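Local coordinates for 4-alpha-glucanotransferase (Corynebacterium glutamicum, PDB 5B68), which belongs to the amylomaltase family, combining an N-terminal beta-sandwich domain with a TIM-barrel domain, at residues A553-T558 with T641-T646; G528-W533 with E547-L552; E84-V89 with S132-G137; P75-V80 with A155-I160. All coordinates share one frame; numbering follows the deposited sequence.

Interaction 1 of 4, residues A553-T558 with T641-T646; sequences ALTTVT and TPSALT
The hydroxyl oxygen S643 OG is gripped from two sides: it meets T555 OG1 at 2.5 Å, a very short hydrogen bond, and it is also hydrogen-bonded to R550 O. S643 OG thereby links the loop before strand 553-556 to the loop before strand 645-649. Next to it the backbones pair. The amide N of T555 donates to L645 O at 2.8 Å in a nearly straight bond (165°), and the CA-H of L554 adds a contact to L645 O from 3.2 Å. On the other side of L554, L645 N donates to A553 O at 3.2 Å, and T555 O receives the CA-H of T646 at 3.1 Å. This alternation is that of parallel strands, here 553-556 and 645-649, the seventh and eighth of the TIM barrel, joined by a long, largely helical beta-alpha-beta crossover. The side chains of L554 and L645 cross obliquely on one face. With CG anti to the backbone N (chi1 177°), L554 brings CD1 to 3.7 Å from L645 CB. T646 turns to the same face as T555, its CG2 lying 3.9 Å from T555 O, and V638 of helix 627-639 packs on both threonines.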
loop_
_atom_site.group_PDB
_atom_site.type_symbol
_atom_site.label_atom_id
_atom_site.label_comp_id
_atom_site.label_asym_id
_atom_site.label_seq_id
_atom_site.Cartn_x
_atom_site.Cartn_y
_atom_site.Cartn_z
ATOM N N ALA A 553 -17.177 4.445 2.212
ATOM C CA ALA A 553 -15.975 5.113 2.685
ATOM C C ALA A 553 -15.550 4.651 4.074
ATOM O O ALA A 553 -16.366 4.229 4.870
ATOM C CB ALA A 553 -16.150 6.622 2.707
ATOM N N LEU A 554 -14.260 4.791 4.317
ATOM C CA LEU A 554 -13.687 4.853 5.631
ATOM C C LEU A 554 -13.577 6.331 6.058
ATOM O O LEU A 554 -12.870 7.140 5.417
ATOM C CB LEU A 554 -12.277 4.267 5.642
ATOM C CG LEU A 554 -11.550 4.366 7.014
ATOM C CD1 LEU A 554 -12.192 3.338 7.887
ATOM C CD2 LEU A 554 -10.106 4.066 6.771
ATOM N N THR A 555 -14.244 6.674 7.152
ATOM C CA THR A 555 -14.184 8.049 7.684
ATOM C C THR A 555 -13.397 8.121 9.002
ATOM O O THR A 555 -13.621 7.320 9.943
ATOM C CB THR A 555 -15.613 8.608 7.841
ATOM O OG1 THR A 555 -16.202 8.671 6.548
ATOM C CG2 THR A 555 -15.562 10.031 8.387
ATOM N N THR A 556 -12.432 9.026 9.076
ATOM C CA THR A 556 -11.640 9.215 10.276
ATOM C C THR A 556 -11.649 10.694 10.628
ATOM O O THR A 556 -11.997 11.544 9.748
ATOM C CB THR A 556 -10.131 8.861 10.085
ATOM O OG1 THR A 556 -9.619 9.505 8.889
ATOM C CG2 THR A 556 -10.011 7.461 9.990
ATOM N N VAL A 557 -11.216 10.984 11.841
ATOM C CA VAL A 557 -11.000 12.381 12.249
ATOM C C VAL A 557 -9.659 12.797 11.692
ATOM O O VAL A 557 -9.491 13.898 11.199
ATOM C CB VAL A 557 -10.972 12.550 13.763
ATOM C CG1 VAL A 557 -10.588 13.979 14.142
ATOM C CG2 VAL A 557 -12.283 12.089 14.384
ATOM N N THR A 558 -8.676 11.917 11.826
ATOM C CA THR A 558 -7.300 12.251 11.528
ATOM C C THR A 558 -6.540 11.058 10.906
ATOM O O THR A 558 -7.161 10.095 10.577
ATOM C CB THR A 558 -6.596 12.802 12.761
ATOM O OG1 THR A 558 -5.365 13.441 12.373
ATOM C CG2 THR A 558 -6.344 11.730 13.799
ATOM N N THR A 641 -22.096 9.435 11.153
ATOM C CA THR A 641 -22.171 9.585 9.704
ATOM C C THR A 641 -22.701 8.297 9.061
ATOM O O THR A 641 -22.670 7.254 9.676
ATOM C CB THR A 641 -20.810 9.878 9.052
ATOM O OG1 THR A 641 -19.900 8.759 9.258
ATOM C CG2 THR A 641 -20.221 11.138 9.539
ATOM N N PRO A 642 -23.173 8.365 7.811
ATOM C CA PRO A 642 -23.559 7.106 7.177
ATOM C C PRO A 642 -22.396 6.266 6.633
ATOM O O PRO A 642 -22.653 5.263 5.989
ATOM C CB PRO A 642 -24.387 7.542 5.954
ATOM C CG PRO A 642 -24.091 8.967 5.771
ATOM C CD PRO A 642 -23.565 9.546 7.022
ATOM N N SER A 643 -21.157 6.660 6.891
ATOM C CA SER A 643 -20.001 5.893 6.447
ATOM C C SER A 643 -20.006 4.448 6.864
ATOM O O SER A 643 -20.206 4.142 8.041
ATOM C CB SER A 643 -18.734 6.545 6.962
ATOM O OG SER A 643 -18.511 7.812 6.329
ATOM N N ALA A 644 -19.758 3.540 5.900
ATOM C CA ALA A 644 -19.679 2.115 6.161
ATOM C C ALA A 644 -18.675 1.799 7.272
ATOM O O ALA A 644 -18.943 0.956 8.124
ATOM C CB ALA A 644 -19.277 1.391 4.914
ATOM N N LEU A 645 -17.547 2.470 7.271
ATOM C CA LEU A 645 -16.561 2.255 8.284
ATOM C C LEU A 645 -16.019 3.568 8.809
ATOM O O LEU A 645 -15.780 4.515 8.055
ATOM C CB LEU A 645 -15.399 1.422 7.761
ATOM C CG LEU A 645 -15.726 0.010 7.314
ATOM C CD1 LEU A 645 -14.465 -0.571 6.626
ATOM C CD2 LEU A 645 -16.160 -0.913 8.427
ATOM N N THR A 646 -15.780 3.602 10.122
ATOM C CA THR A 646 -15.126 4.764 10.783
ATOM C C THR A 646 -13.905 4.284 11.524
ATOM O O THR A 646 -13.852 3.143 11.911
ATOM C CB THR A 646 -16.079 5.461 11.767
ATOM O OG1 THR A 646 -16.572 4.480 12.665
ATOM C CG2 THR A 646 -17.166 6.072 11.040
#

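Interaction 2 of 4, residues G528-W533 with E547-L552; sequences GTSILW and EEYRPL
Y549 reaches across to strand 528-531 with its ring, whose CD2 lies 4.0 Å from S530 CB. Beyond the ring, Y549 OH comes to 3.5 Å from L532 CD1, the two side chains meeting at a slant, while T555 of the next strand also packs on the tyrosine. At R550 the backbone takes over, through two waters that share a single serine hydroxyl. One water accepts from R550 N at 3.0 Å and is bonded to S530 OG at 2.8 Å; the other donates to R550 O at 2.7 Å and is bonded to S530 OG at 2.9 Å. S530 carries its OG anti to the carbonyl carbon (chi1 -68°), placing the hydroxyl where both waters meet it. The R550 side chain, bent at chi3, sets NH1 3.6 Å from G528 CA; a sulfate ion lies nearby, and NH1 has a long, weak ion pair with D509. After P551 comes a direct backbone bond, G528 N to L552 O at 3.1 Å and 165°, the carbonyl oxygen also lying above one face of the R550 guanidinium, toward its rim. Residues 549-552 run back beside 528-532, their directions 157° apart, before strand 553-556 begins. This connection between the sixth and seventh strands lacks the alpha helix that usually links successive strands of a TIM barrel.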
loop_
_atom_site.group_PDB
_atom_site.type_symbol
_atom_site.label_atom_id
_atom_site.label_comp_id
_atom_site.label_asym_id
_atom_site.label_seq_id
_atom_site.Cartn_x
_atom_site.Cartn_y
_atom_site.Cartn_z
ATOM N N GLY A 528 -13.783 4.723 -0.392
ATOM C CA GLY A 528 -12.969 5.911 -0.292
ATOM C C GLY A 528 -12.463 6.207 1.104
ATOM O O GLY A 528 -12.687 5.429 2.026
ATOM N N THR A 529 -11.790 7.347 1.259
ATOM C CA THR A 529 -11.325 7.823 2.558
ATOM C C THR A 529 -11.777 9.283 2.733
ATOM O O THR A 529 -11.465 10.121 1.892
ATOM C CB THR A 529 -9.781 7.763 2.678
ATOM O OG1 THR A 529 -9.191 8.445 1.556
ATOM C CG2 THR A 529 -9.322 6.365 2.638
ATOM N N SER A 530 -12.518 9.547 3.802
ATOM C CA SER A 530 -12.920 10.888 4.220
ATOM C C SER A 530 -12.226 11.231 5.527
ATOM O O SER A 530 -12.244 10.413 6.486
ATOM C CB SER A 530 -14.384 10.864 4.476
ATOM O OG SER A 530 -15.174 10.678 3.344
ATOM N N ILE A 531 -11.578 12.371 5.580
ATOM C CA ILE A 531 -10.785 12.787 6.750
ATOM C C ILE A 531 -11.393 14.112 7.233
ATOM O O ILE A 531 -11.468 15.102 6.471
ATOM C CB ILE A 531 -9.291 12.936 6.380
ATOM C CG1 ILE A 531 -8.741 11.596 5.887
ATOM C CG2 ILE A 531 -8.427 13.348 7.577
ATOM C CD1 ILE A 531 -7.287 11.702 5.416
ATOM N N LEU A 532 -11.895 14.097 8.460
ATOM C CA LEU A 532 -12.768 15.186 8.929
ATOM C C LEU A 532 -12.111 16.566 8.622
ATOM O O LEU A 532 -12.731 17.417 8.046
ATOM C CB LEU A 532 -12.952 15.067 10.453
ATOM C CG LEU A 532 -13.500 16.351 11.120
ATOM C CD1 LEU A 532 -14.986 16.304 10.947
ATOM C CD2 LEU A 532 -13.145 16.506 12.560
ATOM N N TRP A 533 -10.853 16.733 8.973
ATOM C CA TRP A 533 -10.224 18.081 8.883
ATOM C C TRP A 533 -10.146 18.609 7.444
ATOM O O TRP A 533 -10.086 19.813 7.241
ATOM C CB TRP A 533 -8.838 18.096 9.491
ATOM C CG TRP A 533 -8.704 17.747 10.886
ATOM C CD1 TRP A 533 -7.973 16.718 11.397
ATOM C CD2 TRP A 533 -9.333 18.388 12.002
ATOM N NE1 TRP A 533 -8.063 16.694 12.756
ATOM C CE2 TRP A 533 -8.906 17.699 13.163
ATOM C CE3 TRP A 533 -10.188 19.488 12.134
ATOM C CZ2 TRP A 533 -9.307 18.076 14.446
ATOM C CZ3 TRP A 533 -10.625 19.843 13.409
ATOM C CH2 TRP A 533 -10.190 19.140 14.541
ATOM N N GLU A 547 -24.613 14.395 7.303
ATOM C CA GLU A 547 -25.368 13.636 6.342
ATOM C C GLU A 547 -24.742 13.624 4.932
ATOM O O GLU A 547 -25.122 12.824 4.118
ATOM C CB GLU A 547 -26.802 14.119 6.250
ATOM C CG GLU A 547 -26.998 15.562 5.744
ATOM C CD GLU A 547 -26.941 16.611 6.832
ATOM O OE1 GLU A 547 -27.462 17.724 6.551
ATOM O OE2 GLU A 547 -26.319 16.378 7.908
ATOM N N GLU A 548 -23.757 14.438 4.701
ATOM C CA GLU A 548 -23.100 14.480 3.371
ATOM C C GLU A 548 -21.860 13.599 3.279
ATOM O O GLU A 548 -21.201 13.646 2.250
ATOM C CB GLU A 548 -22.666 15.926 3.054
ATOM C CG GLU A 548 -23.847 16.872 2.827
ATOM C CD GLU A 548 -23.493 18.346 2.795
ATOM O OE1 GLU A 548 -22.419 18.793 3.236
ATOM O OE2 GLU A 548 -24.382 19.101 2.350
ATOM N N TYR A 549 -21.501 12.885 4.347
ATOM C CA TYR A 549 -20.372 11.985 4.325
ATOM C C TYR A 549 -20.811 10.789 3.455
ATOM O O TYR A 549 -21.956 10.266 3.564
ATOM C CB TYR A 549 -19.855 11.619 5.752
ATOM C CG TYR A 549 -18.896 12.591 6.366
ATOM C CD1 TYR A 549 -19.332 13.832 6.832
ATOM C CD2 TYR A 549 -17.550 12.345 6.389
ATOM C CE1 TYR A 549 -18.445 14.721 7.334
ATOM C CE2 TYR A 549 -16.662 13.221 6.928
ATOM C CZ TYR A 549 -17.111 14.428 7.387
ATOM O OH TYR A 549 -16.222 15.341 7.863
ATOM N N ARG A 550 -19.915 10.420 2.522
ATOM C CA ARG A 550 -20.120 9.319 1.584
ATOM C C ARG A 550 -20.289 8.017 2.360
ATOM O O ARG A 550 -19.474 7.705 3.243
ATOM C CB ARG A 550 -18.850 9.103 0.741
ATOM C CG ARG A 550 -18.773 9.749 -0.601
ATOM C CD ARG A 550 -17.551 9.152 -1.344
ATOM N NE ARG A 550 -17.886 7.833 -1.917
ATOM C CZ ARG A 550 -17.001 6.935 -2.384
ATOM N NH1 ARG A 550 -15.678 7.159 -2.335
ATOM N NH2 ARG A 550 -17.441 5.795 -2.896
ATOM N N PRO A 551 -21.266 7.222 2.011
ATOM C CA PRO A 551 -21.413 5.951 2.645
ATOM C C PRO A 551 -20.302 4.931 2.313
ATOM O O PRO A 551 -19.876 4.206 3.206
ATOM C CB PRO A 551 -22.736 5.428 2.119
ATOM C CG PRO A 551 -23.462 6.677 1.772
ATOM C CD PRO A 551 -22.429 7.547 1.182
ATOM N N LEU A 552 -19.889 4.859 1.067
ATOM C CA LEU A 552 -18.915 3.819 0.695
ATOM C C LEU A 552 -17.530 4.388 0.948
ATOM O O LEU A 552 -16.822 4.758 0.027
ATOM C CB LEU A 552 -19.100 3.325 -0.733
ATOM C CG LEU A 552 -18.309 2.075 -1.102
ATOM C CD1 LEU A 552 -18.764 0.862 -0.333
ATOM C CD2 LEU A 552 -18.379 1.901 -2.646
HETATM O O HOH W 1 -17.434 12.080 2.437
HETATM O O HOH W 2 -17.554 9.373 4.263
#

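Interaction 3 of 4, residues E84-V89 with S132-G137; sequences ELVFPV and SFKIPG
In the antiparallel pairing of strands 86-92 and 126-134 of the N-terminal beta sandwich, F87 and F133 form a hydrogen-bonded pair. F87 N donates to F133 O at 2.9 Å and F133 N to F87 O at 3.0 Å, both nearly along the C=O axis; a third backbone bond, from I135 N to L85 O, continues the pairing past the end of the strand. The F87 side chain takes chi1 61°, which puts CG between the backbone N and the carbonyl carbon. Its ring lies back across the partner strand, CD1 3.4 Å from F133 O and CZ 3.7 Å from F133 CB, while CE1 meets I135 CG2 at 3.8 Å with the side chains at about a right angle. V89 CG2 touches F133 CD1 at 3.8 Å. A water donates to E84 OE2 at 2.7 Å and to I135 O; K134 NZ, 4.5 Å from E84 OE2, is too far for a salt bridge, though some attraction is possible. V99 of strand 98-102 packs against F87, V89 and F133. These three turn into the apolar interior, while V86 and P88 lie on the exposed face, as in a beta sandwich, whose sheets pack through one face.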
loop_
_atom_site.group_PDB
_atom_site.type_symbol
_atom_site.label_atom_id
_atom_site.label_comp_id
_atom_site.label_asym_id
_atom_site.label_seq_id
_atom_site.Cartn_x
_atom_site.Cartn_y
_atom_site.Cartn_z
ATOM N N GLU A 84 -18.461 -11.845 -21.872
ATOM C CA GLU A 84 -18.008 -12.667 -22.980
ATOM C C GLU A 84 -17.006 -11.885 -23.828
ATOM O O GLU A 84 -17.268 -11.463 -24.933
ATOM C CB GLU A 84 -19.201 -13.147 -23.827
ATOM C CG GLU A 84 -20.098 -14.103 -23.098
ATOM C CD GLU A 84 -21.319 -14.468 -23.954
ATOM O OE1 GLU A 84 -22.305 -13.745 -23.921
ATOM O OE2 GLU A 84 -21.255 -15.433 -24.702
ATOM N N LEU A 85 -15.827 -11.654 -23.282
ATOM C CA LEU A 85 -14.889 -10.763 -23.838
ATOM C C LEU A 85 -14.259 -11.328 -25.114
ATOM O O LEU A 85 -13.950 -12.511 -25.157
ATOM C CB LEU A 85 -13.822 -10.468 -22.782
ATOM C CG LEU A 85 -12.660 -9.573 -23.230
ATOM C CD1 LEU A 85 -12.226 -8.718 -22.060
ATOM C CD2 LEU A 85 -11.447 -10.319 -23.730
ATOM N N VAL A 86 -14.041 -10.438 -26.079
ATOM C CA VAL A 86 -13.502 -10.795 -27.396
ATOM C C VAL A 86 -12.042 -10.359 -27.427
ATOM O O VAL A 86 -11.742 -9.224 -27.121
ATOM C CB VAL A 86 -14.304 -10.176 -28.537
ATOM C CG1 VAL A 86 -13.666 -10.466 -29.885
ATOM C CG2 VAL A 86 -15.761 -10.701 -28.492
ATOM N N PHE A 87 -11.140 -11.242 -27.868
ATOM C CA PHE A 87 -9.686 -10.919 -27.956
ATOM C C PHE A 87 -9.129 -11.388 -29.349
ATOM O O PHE A 87 -9.675 -12.298 -29.982
ATOM C CB PHE A 87 -8.889 -11.569 -26.795
ATOM C CG PHE A 87 -8.950 -13.062 -26.768
ATOM C CD1 PHE A 87 -10.033 -13.741 -26.199
ATOM C CD2 PHE A 87 -7.974 -13.805 -27.373
ATOM C CE1 PHE A 87 -10.113 -15.111 -26.246
ATOM C CE2 PHE A 87 -8.063 -15.195 -27.408
ATOM C CZ PHE A 87 -9.099 -15.851 -26.829
ATOM N N PRO A 88 -8.040 -10.772 -29.794
ATOM C CA PRO A 88 -7.334 -11.084 -31.031
ATOM C C PRO A 88 -6.287 -12.151 -30.852
ATOM O O PRO A 88 -5.659 -12.257 -29.815
ATOM C CB PRO A 88 -6.711 -9.740 -31.449
ATOM C CG PRO A 88 -6.420 -9.120 -30.116
ATOM C CD PRO A 88 -7.511 -9.538 -29.187
ATOM N N VAL A 89 -6.159 -12.998 -31.854
ATOM C CA VAL A 89 -5.064 -13.953 -31.993
ATOM C C VAL A 89 -4.374 -13.676 -33.356
ATOM O O VAL A 89 -5.064 -13.348 -34.338
ATOM C CB VAL A 89 -5.648 -15.359 -31.963
ATOM C CG1 VAL A 89 -4.693 -16.420 -32.473
ATOM C CG2 VAL A 89 -6.080 -15.742 -30.544
ATOM N N SER A 132 -10.478 -13.519 -34.216
ATOM C CA SER A 132 -11.080 -13.127 -32.931
ATOM C C SER A 132 -11.745 -14.276 -32.263
ATOM O O SER A 132 -12.426 -15.158 -32.906
ATOM C CB SER A 132 -12.055 -11.948 -33.058
ATOM O OG SER A 132 -11.436 -10.703 -33.408
ATOM N N PHE A 133 -11.547 -14.381 -30.958
ATOM C CA PHE A 133 -12.212 -15.423 -30.167
ATOM C C PHE A 133 -12.872 -14.779 -28.943
ATOM O O PHE A 133 -12.483 -13.693 -28.499
ATOM C CB PHE A 133 -11.275 -16.534 -29.723
ATOM C CG PHE A 133 -10.691 -17.314 -30.863
ATOM C CD1 PHE A 133 -9.560 -16.836 -31.500
ATOM C CD2 PHE A 133 -11.277 -18.466 -31.329
ATOM C CE1 PHE A 133 -9.016 -17.499 -32.577
ATOM C CE2 PHE A 133 -10.727 -19.164 -32.400
ATOM C CZ PHE A 133 -9.583 -18.696 -33.020
ATOM N N LYS A 134 -13.878 -15.467 -28.440
ATOM C CA LYS A 134 -14.747 -15.006 -27.393
ATOM C C LYS A 134 -14.685 -15.980 -26.258
ATOM O O LYS A 134 -14.865 -17.204 -26.412
ATOM C CB LYS A 134 -16.179 -14.960 -27.946
ATOM C CG LYS A 134 -17.149 -14.184 -27.133
ATOM C CD LYS A 134 -18.475 -13.975 -27.886
ATOM C CE LYS A 134 -19.100 -15.268 -28.378
ATOM N NZ LYS A 134 -20.376 -15.026 -29.144
ATOM N N ILE A 135 -14.413 -15.481 -25.065
ATOM C CA ILE A 135 -14.488 -16.317 -23.904
ATOM C C ILE A 135 -15.956 -16.569 -23.456
ATOM O O ILE A 135 -16.795 -15.711 -23.686
ATOM C CB ILE A 135 -13.646 -15.801 -22.710
ATOM C CG1 ILE A 135 -14.210 -14.496 -22.138
ATOM C CG2 ILE A 135 -12.211 -15.553 -23.138
ATOM C CD1 ILE A 135 -13.451 -14.073 -20.864
ATOM N N PRO A 136 -16.189 -17.691 -22.792
ATOM C CA PRO A 136 -17.484 -18.009 -22.201
ATOM C C PRO A 136 -17.785 -17.040 -21.080
ATOM O O PRO A 136 -16.875 -16.557 -20.458
ATOM C CB PRO A 136 -17.282 -19.397 -21.607
ATOM C CG PRO A 136 -16.030 -19.919 -22.175
ATOM C CD PRO A 136 -15.202 -18.746 -22.560
ATOM N N GLY A 137 -19.062 -16.777 -20.856
ATOM C CA GLY A 137 -19.509 -15.830 -19.868
ATOM C C GLY A 137 -19.659 -16.393 -18.477
ATOM O O GLY A 137 -20.080 -15.693 -17.588
HETATM O O HOH W 3 -18.967 -16.798 -25.086
#

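Interaction 4 of 4, residues P75-V80 with A155-I160; sequences PSVVAV and AECGLI
The backbone from V77 to A79 runs parallel to that from G158 to I160, the strand axes 4.7 Å apart and only 6° from alignment. V77 uses both of its peptide groups, N donating to G158 O at 2.9 Å and O accepting from I160 N at 2.8 Å. I160 likewise uses both, since A79 N donates to its carbonyl oxygen, and CA-H contacts from L159 to V77 O and from V78 to I160 O fill the intervals. Among the strand pairs of this mixed sheet it is the one parallel pair: the first strand of the N-terminal beta sandwich lies beside the last, as in many immunoglobulin-like folds. The side chains separate onto two faces. On one, V77 and L159 lie side by side and point the same way. V77 holds CG1 anti to the backbone N (chi1 173°), and that methyl meets L159 CD1 at 3.6 Å, while its other branch, CG2, reaches C157 SG at 4.1 Å. L85 and L146 also pack on V77. On the other face V78 CG2 faces I160 CD1 at 4.0 Å, the two side chains at a slant, and helix 487-500 closes over them with A489, I493 and L496, so this side of the sandwich abuts the barrel domain. Where the pairing begins, a water bridges the strands, donating to P75 O at 2.7 Å and accepting from G158 N. C157 CB approaches the same carbonyl, P75 O, at 3.6 Å, and S76 OG is hydrogen-bonded to A436 O.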
loop_
_atom_site.group_PDB
_atom_site.type_symbol
_atom_site.label_atom_id
_atom_site.label_comp_id
_atom_site.label_asym_id
_atom_site.label_seq_id
_atom_site.Cartn_x
_atom_site.Cartn_y
_atom_site.Cartn_z
ATOM N N PRO A 75 -0.863 -9.803 -24.337
ATOM C CA PRO A 75 0.052 -9.963 -23.167
ATOM C C PRO A 75 -0.614 -10.736 -22.044
ATOM O O PRO A 75 0.004 -11.633 -21.481
ATOM C CB PRO A 75 0.279 -8.496 -22.711
ATOM C CG PRO A 75 0.002 -7.687 -23.918
ATOM C CD PRO A 75 -1.043 -8.378 -24.748
ATOM N N SER A 76 -1.884 -10.373 -21.747
ATOM C CA SER A 76 -2.807 -11.153 -20.905
ATOM C C SER A 76 -4.230 -10.641 -21.200
ATOM O O SER A 76 -4.377 -9.630 -21.867
ATOM C CB SER A 76 -2.459 -11.079 -19.444
ATOM O OG SER A 76 -2.291 -9.719 -19.020
ATOM N N VAL A 77 -5.243 -11.318 -20.663
ATOM C CA VAL A 77 -6.623 -10.939 -20.850
ATOM C C VAL A 77 -7.321 -10.942 -19.507
ATOM O O VAL A 77 -7.266 -11.942 -18.770
ATOM C CB VAL A 77 -7.309 -11.964 -21.766
ATOM C CG1 VAL A 77 -8.811 -11.661 -21.832
ATOM C CG2 VAL A 77 -6.642 -12.018 -23.147
ATOM N N VAL A 78 -7.900 -9.795 -19.145
ATOM C CA VAL A 78 -8.573 -9.647 -17.863
ATOM C C VAL A 78 -10.038 -9.296 -18.151
ATOM O O VAL A 78 -10.265 -8.407 -18.947
ATOM C CB VAL A 78 -7.929 -8.509 -17.005
ATOM C CG1 VAL A 78 -8.603 -8.478 -15.648
ATOM C CG2 VAL A 78 -6.448 -8.800 -16.779
ATOM N N ALA A 79 -10.974 -9.981 -17.550
ATOM C CA ALA A 79 -12.426 -9.769 -17.800
ATOM C C ALA A 79 -13.128 -9.849 -16.478
ATOM O O ALA A 79 -12.702 -10.574 -15.546
ATOM C CB ALA A 79 -12.960 -10.804 -18.765
ATOM N N VAL A 80 -14.224 -9.088 -16.359
ATOM C CA VAL A 80 -15.067 -9.212 -15.205
ATOM C C VAL A 80 -15.957 -10.403 -15.413
ATOM O O VAL A 80 -16.349 -10.695 -16.552
ATOM C CB VAL A 80 -15.937 -7.969 -15.028
ATOM C CG1 VAL A 80 -16.957 -8.135 -13.875
ATOM C CG2 VAL A 80 -14.999 -6.785 -14.857
ATOM N N ALA A 155 1.791 -20.570 -27.822
ATOM C CA ALA A 155 1.770 -19.326 -27.005
ATOM C C ALA A 155 0.787 -19.513 -25.859
ATOM O O ALA A 155 -0.121 -20.382 -25.905
ATOM C CB ALA A 155 1.382 -18.100 -27.815
ATOM N N GLU A 156 0.958 -18.713 -24.803
ATOM C CA GLU A 156 -0.002 -18.766 -23.704
ATOM C C GLU A 156 -0.075 -17.345 -23.134
ATOM O O GLU A 156 0.855 -16.571 -23.290
ATOM C CB GLU A 156 0.408 -19.741 -22.596
ATOM C CG GLU A 156 1.747 -19.446 -21.966
ATOM C CD GLU A 156 1.940 -20.337 -20.753
ATOM O OE1 GLU A 156 1.769 -19.859 -19.599
ATOM O OE2 GLU A 156 2.113 -21.543 -20.980
ATOM N N CYS A 157 -1.184 -17.017 -22.505
ATOM C CA CYS A 157 -1.287 -15.806 -21.744
ATOM C C CYS A 157 -2.212 -16.009 -20.548
ATOM O O CYS A 157 -2.980 -16.932 -20.513
ATOM C CB CYS A 157 -1.688 -14.622 -22.597
ATOM S SG CYS A 157 -3.435 -14.605 -23.037
ATOM N N GLY A 158 -2.083 -15.166 -19.514
ATOM C CA GLY A 158 -3.027 -15.250 -18.405
ATOM C C GLY A 158 -4.380 -14.801 -18.908
ATOM O O GLY A 158 -4.468 -13.928 -19.766
ATOM N N LEU A 159 -5.394 -15.403 -18.334
ATOM C CA LEU A 159 -6.798 -15.064 -18.468
ATOM C C LEU A 159 -7.350 -14.957 -17.059
ATOM O O LEU A 159 -7.469 -15.984 -16.344
ATOM C CB LEU A 159 -7.580 -16.153 -19.228
ATOM C CG LEU A 159 -9.106 -15.938 -19.348
ATOM C CD1 LEU A 159 -9.500 -14.633 -20.005
ATOM C CD2 LEU A 159 -9.811 -17.070 -20.081
ATOM N N ILE A 160 -7.634 -13.729 -16.634
ATOM C CA ILE A 160 -7.865 -13.443 -15.253
ATOM C C ILE A 160 -9.279 -12.907 -15.131
ATOM O O ILE A 160 -9.607 -11.910 -15.751
ATOM C CB ILE A 160 -6.851 -12.405 -14.787
ATOM C CG1 ILE A 160 -5.402 -12.949 -14.995
ATOM C CG2 ILE A 160 -7.074 -12.101 -13.321
ATOM C CD1 ILE A 160 -4.426 -11.863 -15.243
HETATM O O HOH W 4 0.146 -13.389 -19.411
#

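In the fold
The four contacts form two clusters, one in each domain. Interactions 3 and 4, with centres about 10 Å apart, belong to the mixed sheet of the N-terminal sandwich; interaction 3 is nested in the chain loop that interaction 4 closes, and the two touch through apolar side chains that meet between them. Interactions 2 and 1 follow later in the chain, one after the other, with centres about 6 Å apart. They share the barrel's parallel sheet, in which strands 528-531, 553-556 and 645-649 are successive neighbours. Interactions 1 and 3 have centres about 41 Å apart; the two clusters do not touch, and each describes the pairing within its own domain.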